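Local atomic coordinates of putative decarboxylase involved in desferrioxamine biosynthesis (Erwinia amylovora, PDB entry 5O5C), a protein that probably decarboxylates lysine with the help of pyridoxal 5'-phosphate, an early step in the biosynthesis of the siderophore desferrioxamine. Residues D133-Q146 with T369-F383. Residues are numbered along the deposited sequence; the frame is centred on the assembly and turned at random.
With PLP (pyridoxal-5'-phosphate), chain G.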
ATOM      1  N   ASP B 133      -7.886  -9.094   1.989  1.00 26.04           N
ATOM      2  CA  ASP B 133      -7.082 -10.007   2.750  1.00 27.12           C
ATOM      3  C   ASP B 133      -7.831 -11.303   3.082  1.00 26.13           C
ATOM      4  O   ASP B 133      -7.228 -12.367   3.020  1.00 23.52           O
ATOM      5  CB  ASP B 133      -6.475  -9.349   3.980  1.00 31.59           C
ATOM      6  CG  ASP B 133      -7.487  -8.773   4.910  1.00 34.87           C
ATOM      7  OD1 ASP B 133      -8.545  -8.312   4.433  1.00 42.86           O
ATOM      8  OD2 ASP B 133      -7.231  -8.789   6.123  1.00 39.40           O
ATOM      9  N   THR B 134      -9.134 -11.222   3.354  1.00 24.72           N
ATOM     10  CA  THR B 134      -9.898 -12.411   3.672  1.00 26.62           C
ATOM     11  C   THR B 134     -11.200 -12.511   2.931  1.00 23.04           C
ATOM     12  O   THR B 134     -11.836 -11.529   2.548  1.00 25.64           O
ATOM     13  CB  THR B 134     -10.218 -12.543   5.199  1.00 25.67           C
ATOM     14  OG1 THR B 134     -11.050 -11.450   5.598  1.00 27.41           O
ATOM     15  CG2 THR B 134      -8.977 -12.562   6.033  1.00 22.61           C
ATOM     16  N   TRP B 135     -11.656 -13.728   2.774  1.00 25.01           N
ATOM     17  CA  TRP B 135     -12.940 -13.935   2.082  1.00 24.77           C
ATOM     18  C   TRP B 135     -14.086 -13.227   2.860  1.00 24.39           C
ATOM     19  O   TRP B 135     -14.974 -12.553   2.255  1.00 24.78           O
ATOM     20  CB  TRP B 135     -13.201 -15.403   1.826  1.00 26.60           C
ATOM     21  CG  TRP B 135     -14.607 -15.721   1.703  1.00 30.72           C
ATOM     22  CD1 TRP B 135     -15.467 -16.024   2.723  1.00 34.48           C
ATOM     23  CD2 TRP B 135     -15.359 -15.749   0.525  1.00 30.61           C
ATOM     24  NE1 TRP B 135     -16.693 -16.236   2.243  1.00 29.43           N
ATOM     25  CE2 TRP B 135     -16.662 -16.085   0.886  1.00 33.64           C
ATOM     26  CE3 TRP B 135     -15.040 -15.605  -0.828  1.00 25.64           C
ATOM     27  CZ2 TRP B 135     -17.656 -16.230  -0.036  1.00 30.30           C
ATOM     28  CZ3 TRP B 135     -15.986 -15.712  -1.697  1.00 33.18           C
ATOM     29  CH2 TRP B 135     -17.310 -16.040  -1.324  1.00 36.48           C
ATOM     30  N   ASP B 136     -14.003 -13.265   4.171  1.00 23.64           N
ATOM     31  CA  ASP B 136     -15.091 -12.691   5.002  1.00 25.55           C
ATOM     32  C   ASP B 136     -15.108 -11.137   5.078  1.00 24.87           C
ATOM     33  O   ASP B 136     -15.941 -10.578   5.769  1.00 21.90           O
ATOM     34  CB  ASP B 136     -15.140 -13.359   6.363  1.00 25.78           C
ATOM     35  CG  ASP B 136     -13.938 -13.081   7.214  1.00 25.69           C
ATOM     36  OD1 ASP B 136     -13.122 -12.214   6.869  1.00 29.72           O
ATOM     37  OD2 ASP B 136     -13.751 -13.797   8.208  1.00 25.55           O
ATOM     38  N   GLN B 137     -14.229 -10.462   4.332  1.00 21.69           N
ATOM     39  CA  GLN B 137     -14.286  -9.005   4.189  1.00 23.60           C
ATOM     40  C   GLN B 137     -14.402  -8.595   2.672  1.00 21.22           C
ATOM     41  O   GLN B 137     -14.468  -7.408   2.306  1.00 19.93           O
ATOM     42  CB  GLN B 137     -13.047  -8.383   4.838  1.00 23.82           C
ATOM     43  CG  GLN B 137     -12.717  -8.813   6.261  1.00 28.31           C
ATOM     44  CD  GLN B 137     -11.352  -8.339   6.705  1.00 32.30           C
ATOM     45  OE1 GLN B 137     -11.120  -7.153   6.871  1.00 40.79           O
ATOM     46  NE2 GLN B 137     -10.433  -9.265   6.863  1.00 43.08           N
ATOM     47  N   SER B 138     -14.463  -9.564   1.791  1.00 21.53           N
ATOM     48  CA  SER B 138     -14.562  -9.274   0.367  1.00 24.42           C
ATOM     49  C   SER B 138     -15.460 -10.150  -0.518  1.00 25.34           C
ATOM     50  O   SER B 138     -15.870  -9.712  -1.566  1.00 35.65           O
ATOM     51  CB  SER B 138     -13.154  -9.236  -0.230  1.00 24.14           C
ATOM     52  OG  SER B 138     -12.479 -10.448   0.048  1.00 29.50           O
ATOM     53  N   ALA B 139     -15.726 -11.371  -0.163  1.00 28.99           N
ATOM     54  CA  ALA B 139     -16.440 -12.261  -1.091  1.00 23.91           C
ATOM     55  C   ALA B 139     -15.843 -12.260  -2.514  1.00 23.84           C
ATOM     56  O   ALA B 139     -14.654 -12.538  -2.666  1.00 20.87           O
ATOM     57  CB  ALA B 139     -17.940 -11.983  -1.073  1.00 21.30           C
ATOM     58  N   GLY B 140     -16.685 -12.000  -3.531  1.00 20.85           N
ATOM     59  CA  GLY B 140     -16.289 -11.963  -4.933  1.00 23.65           C
ATOM     60  C   GLY B 140     -15.088 -11.100  -5.296  1.00 25.16           C
ATOM     61  O   GLY B 140     -14.507 -11.257  -6.411  1.00 26.05           O
ATOM     62  N   GLY B 141     -14.726 -10.174  -4.417  1.00 21.37           N
ATOM     63  CA  GLY B 141     -13.471  -9.424  -4.598  1.00 26.31           C
ATOM     64  C   GLY B 141     -12.277 -10.359  -4.520  1.00 25.38           C
ATOM     65  O   GLY B 141     -11.245 -10.157  -5.186  1.00 28.69           O
ATOM     66  N   THR B 142     -12.407 -11.391  -3.705  1.00 23.23           N
ATOM     67  CA  THR B 142     -11.304 -12.340  -3.522  1.00 26.94           C
ATOM     68  C   THR B 142     -11.112 -13.159  -4.777  1.00 24.23           C
ATOM     69  O   THR B 142      -9.954 -13.349  -5.224  1.00 22.90           O
ATOM     70  CB  THR B 142     -11.476 -13.213  -2.274  1.00 26.74           C
ATOM     71  OG1 THR B 142     -11.136 -12.427  -1.120  1.00 24.18           O
ATOM     72  CG2 THR B 142     -10.597 -14.450  -2.314  1.00 29.40           C
ATOM     73  N   LEU B 143     -12.235 -13.568  -5.368  1.00 20.55           N
ATOM     74  CA  LEU B 143     -12.222 -14.380  -6.570  1.00 23.07           C
ATOM     75  C   LEU B 143     -11.825 -13.517  -7.756  1.00 24.68           C
ATOM     76  O   LEU B 143     -11.016 -13.967  -8.598  1.00 28.57           O
ATOM     77  CB  LEU B 143     -13.595 -15.037  -6.806  1.00 24.78           C
ATOM     78  CG  LEU B 143     -14.133 -15.882  -5.673  1.00 23.73           C
ATOM     79  CD1 LEU B 143     -15.541 -16.366  -5.908  1.00 26.02           C
ATOM     80  CD2 LEU B 143     -13.230 -17.074  -5.468  1.00 26.88           C
ATOM     81  N   ILE B 144     -12.335 -12.280  -7.826  1.00 22.58           N
ATOM     82  CA  ILE B 144     -11.943 -11.356  -8.900  1.00 24.30           C
ATOM     83  C   ILE B 144     -10.429 -11.156  -8.926  1.00 25.06           C
ATOM     84  O   ILE B 144      -9.786 -11.341  -9.976  1.00 23.67           O
ATOM     85  CB  ILE B 144     -12.659  -9.994  -8.844  1.00 26.29           C
ATOM     86  CG1 ILE B 144     -14.087 -10.107  -9.351  1.00 26.65           C
ATOM     87  CG2 ILE B 144     -11.927  -8.946  -9.657  1.00 27.61           C
ATOM     88  CD1 ILE B 144     -14.952  -8.952  -8.890  1.00 28.07           C
ATOM     89  N   GLU B 145      -9.834 -10.858  -7.778  1.00 24.18           N
ATOM     90  CA  GLU B 145      -8.380 -10.668  -7.773  1.00 22.95           C
ATOM     91  C   GLU B 145      -7.663 -11.917  -8.376  1.00 24.79           C
ATOM     92  O   GLU B 145      -6.681 -11.789  -9.145  1.00 20.68           O
ATOM     93  CB  GLU B 145      -7.841 -10.348  -6.380  1.00 21.55           C
ATOM     94  CG  GLU B 145      -6.306 -10.435  -6.312  1.00 21.48           C
ATOM     95  CD  GLU B 145      -5.685  -9.740  -5.124  1.00 22.03           C
ATOM     96  OE1 GLU B 145      -6.371  -8.806  -4.598  1.00 19.73           O
ATOM     97  OE2 GLU B 145      -4.546 -10.166  -4.701  1.00 19.86           O
ATOM     98  N   GLN B 146      -8.126 -13.098  -7.973  1.00 24.42           N
ATOM     99  CA  GLN B 146      -7.507 -14.327  -8.422  1.00 24.33           C
ATOM    100  C   GLN B 146      -7.561 -14.463  -9.932  1.00 24.02           C
ATOM    101  O   GLN B 146      -6.580 -14.861 -10.534  1.00 25.22           O
ATOM    102  CB  GLN B 146      -8.122 -15.563  -7.789  1.00 23.64           C
ATOM    103  CG  GLN B 146      -7.236 -16.787  -8.009  1.00 24.39           C
ATOM    104  CD  GLN B 146      -5.911 -16.737  -7.272  1.00 24.47           C
ATOM    105  OE1 GLN B 146      -5.875 -16.530  -6.056  1.00 28.04           O
ATOM    106  NE2 GLN B 146      -4.806 -16.970  -7.995  1.00 21.46           N
ATOM    107  N   THR B 369     -11.780 -22.093   2.600  1.00 33.76           N
ATOM    108  CA  THR B 369     -11.895 -20.632   2.591  1.00 30.02           C
ATOM    109  C   THR B 369     -10.685 -19.899   1.932  1.00 31.46           C
ATOM    110  O   THR B 369      -9.557 -19.928   2.470  1.00 31.78           O
ATOM    111  CB  THR B 369     -12.218 -20.062   4.002  1.00 28.11           C
ATOM    112  OG1 THR B 369     -12.415 -18.635   3.898  1.00 29.14           O
ATOM    113  CG2 THR B 369     -11.124 -20.338   5.035  1.00 29.83           C
ATOM    114  N   PRO B 370     -10.902 -19.251   0.759  1.00 28.88           N
ATOM    115  CA  PRO B 370      -9.823 -18.454   0.160  1.00 27.12           C
ATOM    116  C   PRO B 370      -9.481 -17.147   0.895  1.00 22.98           C
ATOM    117  O   PRO B 370     -10.229 -16.162   0.793  1.00 20.10           O
ATOM    118  CB  PRO B 370     -10.358 -18.150  -1.233  1.00 29.93           C
ATOM    119  CG  PRO B 370     -11.836 -18.173  -1.086  1.00 31.86           C
ATOM    120  CD  PRO B 370     -12.082 -19.274  -0.115  1.00 30.27           C
ATOM    121  N   ASN B 371      -8.386 -17.183   1.652  1.00 19.50           N
ATOM    122  CA  ASN B 371      -7.778 -16.019   2.291  1.00 21.54           C
ATOM    123  C   ASN B 371      -6.457 -15.550   1.675  1.00 19.35           C
ATOM    124  O   ASN B 371      -5.415 -16.107   1.973  1.00 23.66           O
ATOM    125  CB  ASN B 371      -7.514 -16.283   3.762  1.00 21.03           C
ATOM    126  CG  ASN B 371      -8.785 -16.500   4.551  1.00 23.65           C
ATOM    127  OD1 ASN B 371      -9.818 -15.831   4.322  1.00 22.37           O
ATOM    128  ND2 ASN B 371      -8.734 -17.470   5.447  1.00 18.07           N
ATOM    129  N   LEU B 372      -6.488 -14.462   0.919  1.00 20.28           N
ATOM    130  CA  LEU B 372      -5.291 -14.008   0.186  1.00 21.49           C
ATOM    131  C   LEU B 372      -4.197 -13.456   1.093  1.00 22.72           C
ATOM    132  O   LEU B 372      -3.016 -13.455   0.692  1.00 23.59           O
ATOM    133  CB  LEU B 372      -5.666 -13.012  -0.903  1.00 24.21           C
ATOM    134  CG  LEU B 372      -6.739 -13.405  -1.929  1.00 25.05           C
ATOM    135  CD1 LEU B 372      -7.029 -12.241  -2.876  1.00 28.56           C
ATOM    136  CD2 LEU B 372      -6.384 -14.612  -2.766  1.00 27.46           C
ATOM    137  N   VAL B 373      -4.555 -13.017   2.314  1.00 24.26           N
ATOM    138  CA  VAL B 373      -3.569 -12.667   3.354  1.00 26.52           C
ATOM    139  C   VAL B 373      -2.471 -13.741   3.496  1.00 28.52           C
ATOM    140  O   VAL B 373      -1.314 -13.414   3.713  1.00 23.09           O
ATOM    141  CB  VAL B 373      -4.200 -12.271   4.737  1.00 27.99           C
ATOM    142  CG1 VAL B 373      -4.477 -13.478   5.628  1.00 28.73           C
ATOM    143  CG2 VAL B 373      -3.292 -11.297   5.481  1.00 29.08           C
ATOM    144  N   ASN B 374      -2.790 -15.011   3.243  1.00 29.49           N
ATOM    145  CA  ASN B 374      -1.761 -16.043   3.372  1.00 27.37           C
ATOM    146  C   ASN B 374      -0.561 -15.866   2.414  1.00 27.61           C
ATOM    147  O   ASN B 374       0.513 -16.359   2.711  1.00 26.97           O
ATOM    148  CB  ASN B 374      -2.384 -17.441   3.296  1.00 27.99           C
ATOM    149  CG  ASN B 374      -3.450 -17.657   4.380  1.00 31.74           C
ATOM    150  OD1 ASN B 374      -4.614 -17.891   4.063  1.00 42.19           O
ATOM    151  ND2 ASN B 374      -3.076 -17.508   5.644  1.00 27.18           N
ATOM    152  N   LYS B 375      -0.727 -15.116   1.324  1.00 26.40           N
ATOM    153  CA  LYS B 375       0.339 -14.806   0.355  1.00 24.56           C
ATOM    154  C   LYS B 375       0.920 -13.363   0.414  1.00 23.66           C
ATOM    155  O   LYS B 375       1.736 -12.956  -0.430  1.00 24.92           O
ATOM    156  CB  LYS B 375      -0.180 -15.019  -1.080  1.00 26.74           C
ATOM    157  CG  LYS B 375      -0.951 -16.312  -1.334  1.00 28.71           C
ATOM    158  CD  LYS B 375      -1.462 -16.472  -2.762  1.00 27.56           C
ATOM    159  CE  LYS B 375      -2.583 -15.524  -3.106  1.00 25.79           C
ATOM    160  NZ  LYS B 375      -3.220 -15.780  -4.412  1.00 22.79           N
ATOM    161  N   SER B 376       0.522 -12.603   1.403  1.00 23.28           N
ATOM    162  CA  SER B 376       0.734 -11.151   1.437  1.00 21.69           C
ATOM    163  C   SER B 376       1.578 -10.829   2.615  1.00 19.84           C
ATOM    164  O   SER B 376       1.570 -11.599   3.581  1.00 21.15           O
ATOM    165  CB  SER B 376      -0.624 -10.456   1.553  1.00 20.53           C
ATOM    166  OG  SER B 376      -0.544  -9.040   1.444  1.00 20.01           O
ATOM    167  N   ILE B 377       2.329  -9.721   2.526  1.00 20.66           N
ATOM    168  CA  ILE B 377       2.998  -9.099   3.638  1.00 21.90           C
ATOM    169  C   ILE B 377       2.237  -7.869   4.174  1.00 23.55           C
ATOM    170  O   ILE B 377       2.727  -7.169   5.081  1.00 25.55           O
ATOM    171  CB  ILE B 377       4.523  -8.764   3.382  1.00 23.56           C
ATOM    172  CG1 ILE B 377       4.719  -7.903   2.175  1.00 22.40           C
ATOM    173  CG2 ILE B 377       5.386 -10.025   3.325  1.00 25.51           C
ATOM    174  CD1 ILE B 377       5.785  -6.875   2.358  1.00 23.57           C
ATOM    175  N   GLN B 378       1.049  -7.609   3.631  1.00 23.46           N
ATOM    176  CA  GLN B 378       0.095  -6.676   4.221  1.00 24.80           C
ATOM    177  C   GLN B 378      -0.999  -7.479   4.949  1.00 25.88           C
ATOM    178  O   GLN B 378      -1.170  -8.696   4.729  1.00 19.94           O
ATOM    179  CB  GLN B 378      -0.569  -5.848   3.105  1.00 27.43           C
ATOM    180  CG  GLN B 378       0.371  -4.977   2.255  1.00 30.01           C
ATOM    181  CD  GLN B 378      -0.295  -4.363   1.020  1.00 31.29           C
ATOM    182  OE1 GLN B 378      -0.338  -4.956  -0.037  1.00 35.34           O
ATOM    183  NE2 GLN B 378      -0.767  -3.166   1.151  1.00 37.04           N
ATOM    184  N   THR B 379      -1.779  -6.763   5.754  1.00 24.55           N
ATOM    185  CA  THR B 379      -2.986  -7.281   6.303  1.00 22.25           C
ATOM    186  C   THR B 379      -4.208  -6.678   5.574  1.00 19.23           C
ATOM    187  O   THR B 379      -4.515  -7.071   4.477  1.00 16.87           O
ATOM    188  CB  THR B 379      -2.991  -7.168   7.845  1.00 24.21           C
ATOM    189  OG1 THR B 379      -1.746  -7.650   8.399  1.00 24.67           O
ATOM    190  CG2 THR B 379      -4.127  -8.076   8.424  1.00 24.80           C
ATOM    191  N   THR B 380      -4.869  -5.684   6.143  1.00 18.20           N
ATOM    192  CA  THR B 380      -5.905  -4.971   5.474  1.00 18.15           C
ATOM    193  C   THR B 380      -5.455  -4.451   4.100  1.00 19.52           C
ATOM    194  O   THR B 380      -4.446  -3.762   3.998  1.00 22.75           O
ATOM    195  CB  THR B 380      -6.329  -3.777   6.327  1.00 16.62           C
ATOM    196  OG1 THR B 380      -6.905  -4.288   7.487  1.00 14.34           O
ATOM    197  CG2 THR B 380      -7.333  -2.926   5.638  1.00 17.66           C
ATOM    198  N   ARG B 381      -6.206  -4.779   3.072  1.00 19.95           N
ATOM    199  CA  ARG B 381      -5.810  -4.450   1.724  1.00 21.31           C
ATOM    200  C   ARG B 381      -7.021  -4.145   0.845  1.00 19.76           C
ATOM    201  O   ARG B 381      -7.978  -4.858   0.867  1.00 20.96           O
ATOM    202  CB  ARG B 381      -4.986  -5.572   1.142  1.00 24.52           C
ATOM    203  CG  ARG B 381      -4.206  -5.195  -0.094  1.00 27.45           C
ATOM    204  CD  ARG B 381      -3.358  -6.385  -0.544  1.00 34.54           C
ATOM    205  NE  ARG B 381      -4.095  -7.278  -1.454  1.00 38.85           N
ATOM    206  CZ  ARG B 381      -4.435  -8.533  -1.209  1.00 43.36           C
ATOM    207  NH1 ARG B 381      -4.191  -9.124  -0.036  1.00 55.81           N
ATOM    208  NH2 ARG B 381      -5.073  -9.210  -2.144  1.00 46.25           N
ATOM    209  N   ARG B 382      -6.918  -3.088   0.073  1.00 20.28           N
ATOM    210  CA  ARG B 382      -7.986  -2.569  -0.749  1.00 18.91           C
ATOM    211  C   ARG B 382      -8.082  -3.329  -2.069  1.00 18.72           C
ATOM    212  O   ARG B 382      -7.163  -4.001  -2.486  1.00 18.37           O
ATOM    213  CB  ARG B 382      -7.799  -1.054  -0.937  1.00 22.54           C
ATOM    214  CG  ARG B 382      -6.754  -0.617  -1.961  1.00 24.14           C
ATOM    215  CD  ARG B 382      -6.451   0.852  -1.906  1.00 30.27           C
ATOM    216  NE  ARG B 382      -7.601   1.657  -2.201  1.00 34.71           N
ATOM    217  CZ  ARG B 382      -7.895   2.279  -3.350  1.00 40.64           C
ATOM    218  NH1 ARG B 382      -7.105   2.253  -4.415  1.00 42.77           N
ATOM    219  NH2 ARG B 382      -9.039   2.963  -3.414  1.00 46.05           N
ATOM    220  N   PHE B 383      -9.236  -3.281  -2.683  1.00 18.56           N
ATOM    221  CA  PHE B 383      -9.574  -4.111  -3.855  1.00 18.87           C
ATOM    222  C   PHE B 383      -9.015  -3.520  -5.167  1.00 20.65           C
ATOM    223  O   PHE B 383      -9.736  -3.180  -6.114  1.00 19.56           O
ATOM    224  CB  PHE B 383     -11.073  -4.244  -3.881  1.00 21.85           C
ATOM    225  CG  PHE B 383     -11.645  -5.193  -4.903  1.00 23.19           C
ATOM    226  CD1 PHE B 383     -10.894  -6.140  -5.585  1.00 23.82           C
ATOM    227  CD2 PHE B 383     -13.009  -5.113  -5.164  1.00 24.07           C
ATOM    228  CE1 PHE B 383     -11.487  -6.969  -6.527  1.00 25.30           C
ATOM    229  CE2 PHE B 383     -13.598  -5.946  -6.096  1.00 26.26           C
ATOM    230  CZ  PHE B 383     -12.837  -6.869  -6.775  1.00 24.51           C
TER
HETATM  231  N1  PLP G 601      -2.338  -3.590  14.991  1.00 42.59           N
HETATM  232  C2  PLP G 601      -3.594  -3.708  15.494  1.00 38.66           C
HETATM  233  C2A PLP G 601      -3.877  -3.490  16.949  1.00 38.46           C
HETATM  234  C3  PLP G 601      -4.724  -4.009  14.607  1.00 40.19           C
HETATM  235  O3  PLP G 601      -5.974  -4.128  15.139  1.00 40.99           O
HETATM  236  C4  PLP G 601      -4.425  -4.209  13.166  1.00 39.52           C
HETATM  237  C4A PLP G 601      -5.507  -4.507  12.196  1.00 40.13           C
HETATM  238  C5  PLP G 601      -3.001  -4.064  12.737  1.00 41.78           C
HETATM  239  C6  PLP G 601      -2.028  -3.742  13.688  1.00 38.77           C
HETATM  240  C5A PLP G 601      -2.622  -4.228  11.275  1.00 41.75           C
HETATM  241  O4P PLP G 601      -3.158  -3.141  10.513  1.00 42.46           O
HETATM  242  P   PLP G 601      -3.677  -3.331   8.994  1.00 40.88           P
HETATM  243  O1P PLP G 601      -4.249  -1.961   8.687  1.00 39.15           O
HETATM  244  O2P PLP G 601      -2.404  -3.656   8.247  1.00 35.94           O
HETATM  245  O3P PLP G 601      -4.709  -4.411   9.030  1.00 41.49           O
HETATM  246  O   HOH W   1      -9.145 -13.034   0.480  1.00 45.68           O
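Pro-370 lies alongside Trp-135, the two side chains roughly aligned with CG of the proline 4.1 Å from CE3 of the indole, while Pro-370 CB meets CG2 of Thr-142. At Asn-371 the amide oxygen OD1 takes the backbone N-H of Trp-135 in its carbonyl plane (3.2 Å, 164° at the hydrogen). A water held by Thr-142 OG1 accepts from Leu-372 N, and Leu-372 CD1 packs 3.6 Å from Glu-145 CD as the two side chains run antiparallel past each other. Val-373 N, within the 3-10 segment 372-375, then donates to a lone pair of Asp-133 O (2.8 Å). Lys-375 NZ reaches Gln-146 OE1 weakly; the stronger partner of the lysine is Asp-163, and Gln-146 NE2 is held by Asp-150 and Asp-163.

Further on, the Thr-379 carbonyl oxygen abuts Asp-133 CB, and Thr-380 grips phosphate oxygen O3P of PLP through both its N and OG1, the latter at 2.7 Å. This cofactor is also bound by Thr-171, Thr-273 and His-329 of the second subunit. With its chain bent at chi3 (88°), Arg-381 turns NH2 to the Glu-145 carboxylate in a salt bridge, 2.8 Å from both OE1 and OE2, the guanidinium and carboxylate planes 66° apart; Phe-166 N also holds OE2. Phe-383 finishes the run, one ring face against Gly-141 CA and its edge against Ile-144.

Backbone N-H bonds thus tie the loop to 133-135, and the water and ion pair tie it to helix 140-156, consistent with a fixed placement of Thr-380 at a cofactor phosphate shared across the dimer of this fold-type I decarboxylase.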